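Local coordinates for protein porin (Pseudomonas aeruginosa, PDB 3T24) that forms a beta-barrel channel across the bacterial outer membrane and probably lets small carboxylate-bearing solutes diffuse through it, at residues D203-S208 with L225-P230; L237-R242 with A261-S266; G275-S280 with P293-F298. One frame throughout, in Å; residues are numbered along the deposited sequence.

Contact 1 of 3, residues D203-S208 with L225-P230; sequences DNLSTS and LVHTLP. With C8E ((hydroxyethyloxy)tri(ethyloxy)octane), chain L; C8E ((hydroxyethyloxy)tri(ethyloxy)octane), chain M.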
loop_
_atom_site.group_PDB
_atom_site.type_symbol
_atom_site.label_atom_id
_atom_site.label_comp_id
_atom_site.label_asym_id
_atom_site.label_seq_id
_atom_site.Cartn_x
_atom_site.Cartn_y
_atom_site.Cartn_z
ATOM N N ASP A 203 -2.240 -1.092 25.655
ATOM C CA ASP A 203 -2.050 0.036 24.755
ATOM C C ASP A 203 -0.714 -0.055 24.022
ATOM O O ASP A 203 -0.367 0.835 23.251
ATOM C CB ASP A 203 -2.219 1.387 25.475
ATOM C CG ASP A 203 -1.951 1.302 26.968
ATOM O OD1 ASP A 203 -2.755 0.674 27.688
ATOM O OD2 ASP A 203 -0.947 1.887 27.429
ATOM N N ASN A 204 0.018 -1.146 24.247
ATOM C CA ASN A 204 1.306 -1.357 23.583
ATOM C C ASN A 204 1.409 -2.630 22.739
ATOM O O ASN A 204 2.349 -2.786 21.971
ATOM C CB ASN A 204 2.439 -1.339 24.607
ATOM C CG ASN A 204 2.894 0.061 24.939
ATOM O OD1 ASN A 204 3.142 0.874 24.045
ATOM N ND2 ASN A 204 2.990 0.359 26.230
ATOM N N LEU A 205 0.451 -3.537 22.892
ATOM C CA LEU A 205 0.495 -4.830 22.222
ATOM C C LEU A 205 -0.816 -5.204 21.545
ATOM O O LEU A 205 -1.837 -5.400 22.199
ATOM C CB LEU A 205 0.847 -5.936 23.219
ATOM C CG LEU A 205 0.732 -7.356 22.659
ATOM C CD1 LEU A 205 1.844 -7.605 21.649
ATOM C CD2 LEU A 205 0.775 -8.384 23.782
ATOM N N SER A 206 -0.790 -5.337 20.227
ATOM C CA SER A 206 -1.967 -5.860 19.562
ATOM C C SER A 206 -1.609 -7.028 18.680
ATOM O O SER A 206 -0.482 -7.142 18.204
ATOM C CB SER A 206 -2.683 -4.770 18.767
ATOM O OG SER A 206 -1.776 -4.114 17.906
ATOM N N THR A 207 -2.576 -7.911 18.481
ATOM C CA THR A 207 -2.423 -8.974 17.506
ATOM C C THR A 207 -3.600 -8.919 16.549
ATOM O O THR A 207 -4.659 -8.361 16.873
ATOM C CB THR A 207 -2.343 -10.360 18.166
ATOM O OG1 THR A 207 -3.628 -10.736 18.687
ATOM C CG2 THR A 207 -1.326 -10.340 19.285
ATOM N N SER A 208 -3.405 -9.495 15.370
ATOM C CA SER A 208 -4.439 -9.511 14.357
ATOM C C SER A 208 -4.475 -10.835 13.607
ATOM O O SER A 208 -3.464 -11.513 13.452
ATOM C CB SER A 208 -4.228 -8.361 13.382
ATOM O OG SER A 208 -2.978 -8.486 12.733
ATOM N N LEU A 225 1.325 -9.301 14.854
ATOM C CA LEU A 225 1.624 -9.006 16.243
ATOM C C LEU A 225 2.423 -7.724 16.180
ATOM O O LEU A 225 3.468 -7.676 15.548
ATOM C CB LEU A 225 2.459 -10.140 16.853
ATOM C CG LEU A 225 3.159 -10.118 18.228
ATOM C CD1 LEU A 225 3.883 -8.789 18.531
ATOM C CD2 LEU A 225 2.211 -10.505 19.372
ATOM N N VAL A 226 1.918 -6.673 16.808
ATOM C CA VAL A 226 2.636 -5.408 16.840
ATOM C C VAL A 226 2.895 -4.990 18.284
ATOM O O VAL A 226 1.975 -4.869 19.083
ATOM C CB VAL A 226 1.856 -4.301 16.090
ATOM C CG1 VAL A 226 2.516 -2.947 16.273
ATOM C CG2 VAL A 226 1.746 -4.648 14.619
ATOM N N HIS A 227 4.157 -4.779 18.624
ATOM C CA HIS A 227 4.501 -4.413 19.990
ATOM C C HIS A 227 5.356 -3.154 20.000
ATOM O O HIS A 227 6.400 -3.094 19.348
ATOM C CB HIS A 227 5.239 -5.567 20.673
ATOM C CG HIS A 227 5.498 -5.346 22.132
ATOM N ND1 HIS A 227 4.485 -5.244 23.061
ATOM C CD2 HIS A 227 6.655 -5.211 22.820
ATOM C CE1 HIS A 227 5.006 -5.055 24.259
ATOM N NE2 HIS A 227 6.323 -5.031 24.140
ATOM N N THR A 228 4.897 -2.136 20.718
ATOM C CA THR A 228 5.694 -0.931 20.889
ATOM C C THR A 228 6.189 -0.891 22.326
ATOM O O THR A 228 5.413 -1.063 23.261
ATOM C CB THR A 228 4.911 0.346 20.547
ATOM O OG1 THR A 228 4.586 0.352 19.149
ATOM C CG2 THR A 228 5.749 1.573 20.857
ATOM N N LEU A 229 7.492 -0.692 22.486
ATOM C CA LEU A 229 8.132 -0.780 23.786
ATOM C C LEU A 229 8.897 0.498 24.086
ATOM O O LEU A 229 9.980 0.717 23.547
ATOM C CB LEU A 229 9.081 -1.984 23.832
ATOM C CG LEU A 229 9.814 -2.237 25.154
ATOM C CD1 LEU A 229 8.860 -2.111 26.330
ATOM C CD2 LEU A 229 10.478 -3.603 25.152
ATOM N N PRO A 230 8.333 1.350 24.955
ATOM C CA PRO A 230 9.001 2.600 25.316
ATOM C C PRO A 230 10.100 2.330 26.327
ATOM O O PRO A 230 9.800 1.913 27.441
ATOM C CB PRO A 230 7.880 3.409 25.964
ATOM C CG PRO A 230 7.001 2.374 26.582
ATOM C CD PRO A 230 7.062 1.169 25.679
HETATM C C6 C8E L . -2.699 -14.424 21.498
HETATM C C7 C8E L . -1.608 -14.294 22.557
HETATM C C8 C8E L . -1.808 -13.003 23.336
HETATM O O9 C8E L . -1.743 -13.251 24.724
HETATM C C10 C8E L . -0.588 -12.657 25.271
HETATM C C11 C8E L . -1.031 -11.356 25.935
HETATM O O12 C8E L . -0.035 -10.895 26.828
HETATM C C13 C8E L . 0.001 -9.485 26.920
HETATM C C14 C8E L . 1.222 -9.078 27.736
HETATM O O15 C8E L . 2.364 -8.916 26.924
HETATM C C16 C8E L . 3.026 -7.737 27.320
HETATM C C17 C8E L . 2.026 -6.588 27.216
HETATM O O18 C8E L . 2.553 -5.458 27.881
HETATM C C19 C8E L . 3.621 -4.929 27.133
HETATM C C20 C8E L . 3.497 -3.416 26.952
HETATM O O21 C8E L . 4.770 -2.812 27.131
HETATM C C1 C8E M . -0.459 -14.056 17.059
HETATM C C2 C8E M . -1.802 -14.013 16.330
HETATM C C3 C8E M . -2.961 -14.065 17.321
HETATM C C4 C8E M . -4.298 -14.138 16.582
HETATM C C5 C8E M . -5.348 -14.959 17.335
HETATM C C6 C8E M . -6.772 -14.519 16.992
HETATM C C7 C8E M . -7.326 -13.452 17.939
HETATM C C8 C8E M . -6.518 -12.158 17.958
HETATM O O9 C8E M . -7.171 -11.278 17.073
HETATM C C10 C8E M . -8.497 -11.065 17.492
HETATM C C11 C8E M . -9.499 -11.230 16.350
HETATM O O12 C8E M . -9.592 -12.604 16.021
#

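Contact 2 of 3, residues L237-R242 with A261-S266; sequences LKSDIR and AMFTYS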
loop_
_atom_site.group_PDB
_atom_site.type_symbol
_atom_site.label_atom_id
_atom_site.label_comp_id
_atom_site.label_asym_id
_atom_site.label_seq_id
_atom_site.Cartn_x
_atom_site.Cartn_y
_atom_site.Cartn_z
ATOM N N LEU A 237 10.977 1.015 20.981
ATOM C CA LEU A 237 11.246 -0.102 20.089
ATOM C C LEU A 237 9.931 -0.713 19.624
ATOM O O LEU A 237 9.207 -1.321 20.415
ATOM C CB LEU A 237 12.093 -1.165 20.790
ATOM C CG LEU A 237 12.257 -2.492 20.040
ATOM C CD1 LEU A 237 13.030 -2.288 18.752
ATOM C CD2 LEU A 237 12.945 -3.526 20.921
ATOM N N LYS A 238 9.626 -0.548 18.341
ATOM C CA LYS A 238 8.424 -1.134 17.762
ATOM C C LYS A 238 8.755 -2.468 17.119
ATOM O O LYS A 238 9.652 -2.551 16.283
ATOM C CB LYS A 238 7.812 -0.189 16.724
ATOM C CG LYS A 238 6.707 -0.804 15.878
ATOM C CD LYS A 238 5.498 0.122 15.794
ATOM C CE LYS A 238 5.317 0.722 14.406
ATOM N NZ LYS A 238 4.717 -0.242 13.450
ATOM N N SER A 239 8.032 -3.510 17.516
ATOM C CA SER A 239 8.193 -4.832 16.922
ATOM C C SER A 239 6.977 -5.176 16.079
ATOM O O SER A 239 5.861 -5.254 16.592
ATOM C CB SER A 239 8.393 -5.895 18.003
ATOM O OG SER A 239 9.670 -5.780 18.606
ATOM N N ASP A 240 7.202 -5.371 14.785
ATOM C CA ASP A 240 6.142 -5.651 13.827
ATOM C C ASP A 240 6.376 -7.038 13.246
ATOM O O ASP A 240 7.187 -7.199 12.328
ATOM C CB ASP A 240 6.196 -4.612 12.706
ATOM C CG ASP A 240 4.942 -4.604 11.831
ATOM O OD1 ASP A 240 4.255 -5.640 11.708
ATOM O OD2 ASP A 240 4.644 -3.538 11.262
ATOM N N ILE A 241 5.691 -8.045 13.784
ATOM C CA ILE A 241 5.910 -9.422 13.329
ATOM C C ILE A 241 4.689 -9.929 12.562
ATOM O O ILE A 241 3.553 -9.720 12.981
ATOM C CB ILE A 241 6.322 -10.398 14.482
ATOM C CG1 ILE A 241 7.732 -10.087 14.995
ATOM C CG2 ILE A 241 6.354 -11.840 13.992
ATOM C CD1 ILE A 241 7.887 -8.753 15.629
ATOM N N ARG A 242 4.949 -10.590 11.437
ATOM C CA ARG A 242 3.921 -10.947 10.468
ATOM C C ARG A 242 4.143 -12.335 9.900
ATOM O O ARG A 242 5.283 -12.768 9.711
ATOM C CB ARG A 242 3.965 -9.972 9.298
ATOM C CG ARG A 242 3.889 -8.509 9.691
ATOM C CD ARG A 242 3.890 -7.655 8.445
ATOM N NE ARG A 242 3.913 -6.233 8.748
ATOM C CZ ARG A 242 3.967 -5.287 7.820
ATOM N NH1 ARG A 242 4.000 -5.610 6.526
ATOM N NH2 ARG A 242 3.979 -4.017 8.184
ATOM N N ALA A 261 9.194 -9.480 9.343
ATOM C CA ALA A 261 9.186 -8.741 10.584
ATOM C C ALA A 261 10.106 -7.525 10.486
ATOM O O ALA A 261 11.144 -7.561 9.828
ATOM C CB ALA A 261 9.616 -9.640 11.721
ATOM N N MET A 262 9.711 -6.450 11.149
ATOM C CA MET A 262 10.507 -5.236 11.176
ATOM C C MET A 262 10.634 -4.767 12.604
ATOM O O MET A 262 9.676 -4.824 13.386
ATOM C CB MET A 262 9.868 -4.126 10.338
ATOM C CG MET A 262 10.742 -2.877 10.233
ATOM S SD MET A 262 11.456 -2.622 8.594
ATOM C CE MET A 262 9.970 -2.272 7.643
ATOM N N PHE A 263 11.826 -4.295 12.937
ATOM C CA PHE A 263 12.088 -3.776 14.261
ATOM C C PHE A 263 12.597 -2.367 14.079
ATOM O O PHE A 263 13.556 -2.146 13.346
ATOM C CB PHE A 263 13.110 -4.661 14.961
ATOM C CG PHE A 263 12.640 -6.072 15.145
ATOM C CD1 PHE A 263 11.976 -6.448 16.300
ATOM C CD2 PHE A 263 12.822 -7.009 14.148
ATOM C CE1 PHE A 263 11.521 -7.737 16.463
ATOM C CE2 PHE A 263 12.371 -8.298 14.304
ATOM C CZ PHE A 263 11.717 -8.664 15.466
ATOM N N THR A 264 11.935 -1.410 14.718
ATOM C CA THR A 264 12.289 -0.007 14.541
ATOM C C THR A 264 12.512 0.665 15.888
ATOM O O THR A 264 11.571 0.928 16.641
ATOM C CB THR A 264 11.209 0.774 13.745
ATOM O OG1 THR A 264 11.059 0.203 12.434
ATOM C CG2 THR A 264 11.598 2.237 13.607
ATOM N N TYR A 265 13.777 0.932 16.183
ATOM C CA TYR A 265 14.154 1.612 17.405
ATOM C C TYR A 265 14.162 3.111 17.152
ATOM O O TYR A 265 14.913 3.595 16.307
ATOM C CB TYR A 265 15.537 1.138 17.849
ATOM C CG TYR A 265 16.105 1.921 19.002
ATOM C CD1 TYR A 265 15.564 1.803 20.273
ATOM C CD2 TYR A 265 17.184 2.776 18.823
ATOM C CE1 TYR A 265 16.077 2.514 21.339
ATOM C CE2 TYR A 265 17.705 3.496 19.884
ATOM C CZ TYR A 265 17.147 3.359 21.142
ATOM O OH TYR A 265 17.654 4.066 22.211
ATOM N N SER A 266 13.326 3.847 17.876
ATOM C CA SER A 266 13.206 5.276 17.639
ATOM C C SER A 266 13.841 6.060 18.774
ATOM O O SER A 266 13.553 5.806 19.944
ATOM C CB SER A 266 11.732 5.682 17.508
ATOM O OG SER A 266 10.984 4.741 16.752
#

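Contact 3 of 3, residues G275-S280 with P293-F298; sequences GYQKMS and PYLVNF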
loop_
_atom_site.group_PDB
_atom_site.type_symbol
_atom_site.label_atom_id
_atom_site.label_comp_id
_atom_site.label_asym_id
_atom_site.label_seq_id
_atom_site.Cartn_x
_atom_site.Cartn_y
_atom_site.Cartn_z
ATOM N N GLY A 275 14.717 -5.019 8.930
ATOM C CA GLY A 275 13.635 -5.886 8.496
ATOM C C GLY A 275 14.128 -7.190 7.909
ATOM O O GLY A 275 15.191 -7.236 7.291
ATOM N N TYR A 276 13.345 -8.245 8.105
ATOM C CA TYR A 276 13.660 -9.572 7.607
ATOM C C TYR A 276 12.436 -10.131 6.925
ATOM O O TYR A 276 11.320 -9.970 7.406
ATOM C CB TYR A 276 14.054 -10.504 8.757
ATOM C CG TYR A 276 14.188 -11.963 8.361
ATOM C CD1 TYR A 276 15.343 -12.429 7.739
ATOM C CD2 TYR A 276 13.170 -12.878 8.619
ATOM C CE1 TYR A 276 15.485 -13.769 7.387
ATOM C CE2 TYR A 276 13.301 -14.224 8.271
ATOM C CZ TYR A 276 14.464 -14.659 7.654
ATOM O OH TYR A 276 14.624 -15.979 7.297
ATOM N N GLN A 277 12.642 -10.812 5.809
ATOM C CA GLN A 277 11.519 -11.312 5.043
ATOM C C GLN A 277 11.932 -12.617 4.371
ATOM O O GLN A 277 13.033 -12.717 3.821
ATOM C CB GLN A 277 11.088 -10.262 4.018
ATOM C CG GLN A 277 10.053 -10.733 2.998
ATOM C CD GLN A 277 9.462 -9.558 2.224
ATOM O OE1 GLN A 277 9.034 -8.577 2.830
ATOM N NE2 GLN A 277 9.442 -9.651 0.880
ATOM N N LYS A 278 11.062 -13.620 4.440
ATOM C CA LYS A 278 11.374 -14.930 3.883
ATOM C C LYS A 278 10.154 -15.576 3.240
ATOM O O LYS A 278 9.125 -15.776 3.887
ATOM C CB LYS A 278 12.003 -15.839 4.956
ATOM C CG LYS A 278 12.109 -17.340 4.621
ATOM C CD LYS A 278 12.846 -17.603 3.304
ATOM C CE LYS A 278 13.587 -18.967 3.298
ATOM N NZ LYS A 278 13.437 -19.776 2.035
ATOM N N MET A 279 10.289 -15.867 1.951
ATOM C CA MET A 279 9.307 -16.608 1.195
ATOM C C MET A 279 9.671 -18.095 1.225
ATOM O O MET A 279 10.837 -18.456 1.088
ATOM C CB MET A 279 9.344 -16.155 -0.276
ATOM C CG MET A 279 9.129 -14.674 -0.501
ATOM S SD MET A 279 7.409 -14.207 -0.226
ATOM C CE MET A 279 7.561 -13.355 1.337
ATOM N N SER A 280 8.670 -18.953 1.372
ATOM C CA SER A 280 8.868 -20.364 1.125
ATOM C C SER A 280 7.601 -20.960 0.549
ATOM O O SER A 280 6.551 -20.313 0.562
ATOM C CB SER A 280 9.309 -21.109 2.389
ATOM O OG SER A 280 8.541 -20.748 3.511
ATOM N N PRO A 293 1.702 -5.221 -1.700
ATOM C CA PRO A 293 1.683 -6.363 -0.796
ATOM C C PRO A 293 2.033 -5.841 0.568
ATOM O O PRO A 293 2.929 -5.026 0.700
ATOM C CB PRO A 293 2.828 -7.232 -1.317
ATOM C CG PRO A 293 3.840 -6.217 -1.784
ATOM C CD PRO A 293 3.049 -4.981 -2.246
ATOM N N TYR A 294 1.342 -6.322 1.582
ATOM C CA TYR A 294 1.674 -5.949 2.923
ATOM C C TYR A 294 2.893 -6.741 3.391
ATOM O O TYR A 294 2.755 -7.747 4.070
ATOM C CB TYR A 294 0.459 -6.220 3.802
ATOM C CG TYR A 294 0.566 -5.647 5.184
ATOM C CD1 TYR A 294 0.803 -4.280 5.381
ATOM C CD2 TYR A 294 0.399 -6.461 6.305
ATOM C CE1 TYR A 294 0.895 -3.749 6.672
ATOM C CE2 TYR A 294 0.478 -5.937 7.591
ATOM C CZ TYR A 294 0.727 -4.589 7.771
ATOM O OH TYR A 294 0.815 -4.094 9.057
ATOM N N LEU A 295 4.084 -6.272 3.023
ATOM C CA LEU A 295 5.347 -6.952 3.342
ATOM C C LEU A 295 6.394 -5.932 3.791
ATOM O O LEU A 295 6.559 -4.893 3.167
ATOM C CB LEU A 295 5.878 -7.707 2.101
ATOM C CG LEU A 295 5.008 -8.847 1.543
ATOM C CD1 LEU A 295 5.480 -9.315 0.157
ATOM C CD2 LEU A 295 4.927 -10.028 2.530
ATOM N N VAL A 296 7.132 -6.234 4.850
ATOM C CA VAL A 296 8.078 -5.258 5.387
ATOM C C VAL A 296 9.193 -4.861 4.420
ATOM O O VAL A 296 9.744 -3.778 4.536
ATOM C CB VAL A 296 8.725 -5.721 6.727
ATOM C CG1 VAL A 296 7.678 -5.842 7.810
ATOM C CG2 VAL A 296 9.527 -7.044 6.544
ATOM N N ASN A 297 9.551 -5.732 3.483
ATOM C CA ASN A 297 10.619 -5.384 2.538
ATOM C C ASN A 297 10.135 -4.998 1.157
ATOM O O ASN A 297 10.917 -4.890 0.216
ATOM C CB ASN A 297 11.657 -6.487 2.447
ATOM C CG ASN A 297 12.433 -6.637 3.722
ATOM O OD1 ASN A 297 12.422 -5.734 4.579
ATOM N ND2 ASN A 297 13.121 -7.780 3.870
ATOM N N PHE A 298 8.834 -4.779 1.052
ATOM C CA PHE A 298 8.269 -4.178 -0.126
ATOM C C PHE A 298 8.662 -2.714 -0.088
ATOM O O PHE A 298 8.304 -2.004 0.846
ATOM C CB PHE A 298 6.746 -4.323 -0.091
ATOM C CG PHE A 298 6.028 -3.398 -1.025
ATOM C CD1 PHE A 298 6.128 -3.568 -2.394
ATOM C CD2 PHE A 298 5.256 -2.350 -0.530
ATOM C CE1 PHE A 298 5.459 -2.714 -3.271
ATOM C CE2 PHE A 298 4.574 -1.501 -1.392
ATOM C CZ PHE A 298 4.686 -1.687 -2.785
#

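Contact 1 of 3, residues D203-S208 with L225-P230
Asn204 lies against the backbone of Thr228: its CB and CG lie close to Thr228 O, CG at 3.2 Å, while its own main-chain O takes the Thr228 N-H in a 2.9 Å bond (166° at the hydrogen). Its backbone N is hydrogen-bonded to Thr202 OG1 where the turn passes into strand. Further along, Leu205 and Leu225 are diagonal neighbours on one face, their side chains crossing at a slant with Leu205 CD1 3.7 Å from Leu225 CD2. Both have CG anti to the backbone N (172° and 170°), which brings the branched ends toward the partner strand, and Leu225 CD2 also meets Thr207 CG2 at 3.5 Å. This is an antiparallel hairpin of an OprD-family porin barrel, and the face bearing Leu205, Thr207, Leu225 and His227 is the one that detergent covers, consistent with a membrane-facing wall. One C8E chain runs past Leu205 CD2, its C13 3.4 Å away, and reaches the edge of the His227 ring; a second lies on Thr207, whose OG1 is hydrogen-bonded to Trp201 NE1. On the opposite face, Ser206 and Val226 exchange two backbone bonds.

Contact 2 of 3, residues L237-R242 with A261-S266
Phe263 leans over the neighbouring strand, touching Ser239 and Ile241. With CG anti to the carbonyl carbon (chi1 -61°), the ring presents its edge to Ser239, whose OG lies near the ring plane, 3.3 Å from Phe263 CD1; the small serine lets so broad a ring come this close. The far end of the ring, CZ, meets Ile241 CD1 obliquely at 3.8 Å. Ile241 also lays CG1 on Ala261 CB, again at 3.8 Å; the two form a non-hydrogen-bonded pair, CA atoms 4.3 Å apart, where the alanine methyl leaves little bulk beside the isoleucine. The strands belong to a hairpin in the antiparallel barrel wall, where Lys238 pairs with Thr264 and Asp240 with Met262 through reciprocal backbone bonds. The mostly apolar face of Phe263, Ile241 and Leu237 is consistent with a surface turned to lipid, and the charged face with one turned to the barrel interior. That second face is looser: the ends of Lys238, Asp240 and Met262 lead away from the partner strand, and Asp240 CB comes no nearer to Met262 CB than 4.4 Å. Polar chemistry there runs along one strand: Arg242 grips the Asp240 carboxylate side-on, from above its plane, NE to OD1 at 3.0 Å and NH2 to OD2 at 3.2 Å. Lys238 NZ adds a long salt bridge, 4.0 Å from Asp240 OD2, and Arg242 makes a cation-pi contact with Tyr294.

Contact 3 of 3, residues G275-S280 with P293-F298
Gln277 overlaps Asn297, the two side chains sliding past each other in opposite directions with their amide planes only 23° apart. Gln277 CB lies 3.2 Å from Asn297 ND2, while the far end of the glutamine reaches the backbone at the base of the asparagine. An extended chain, with CG anti to the backbone N (171°), carries Gln277 OE1 out to accept the N-H of Asn297, 3.0 Å from Asn297 N; the donor stands tilted from the carbonyl plane. The N-H belongs to a type I turn running from Leu295 to Phe298, so a strand side chain fastens a turn of the long loop that follows the strand. That loop folds in against the barrel wall, as inward loops do in porins, where they commonly narrow the pore. Carbon atoms crowd round the oxygens: Leu295 CB lies 3.4 Å from Gln277 OE1 and Val296 CG2 3.5 Å from Tyr276 O; the one apolar side-chain contact, Met279 CE to Leu295 CD2, is loose at 4.4 Å. Gly275, with no side chain, leaves room for Asn297 OD1, 4.1 Å from its CA. Both amides are engaged at each end: Gln277 NE2 donates to the carbonyls of Asp303 and Phe304, and Asn297 bonds through OD1 to Gln313 NE2 and through ND2 to Ser311 OG. Such buried amides, satisfied as donor and acceptor alike, would fix the turn without introducing charge.

In the fold
Contacts 1 and 2 are successive hairpin pairings in the barrel wall, and they adjoin: strands 218-230 and 235-248 pair through their backbones, as between Leu229 and Leu237. Both lie toward the surface, combining regular backbone pairing with largely apolar side chains on what is probably the lipid-facing side, though detergent lies directly on contact 1 and the charged network belongs to contact 2. Contact 3 differs in kind. It is buried, nearer the centre of the chain, and joins a strand to an irregular loop through side-chain amides. It meets contact 2 where Ala261 pairs with Tyr276, and where Met262 packs on Val296; contact 1 does not touch it.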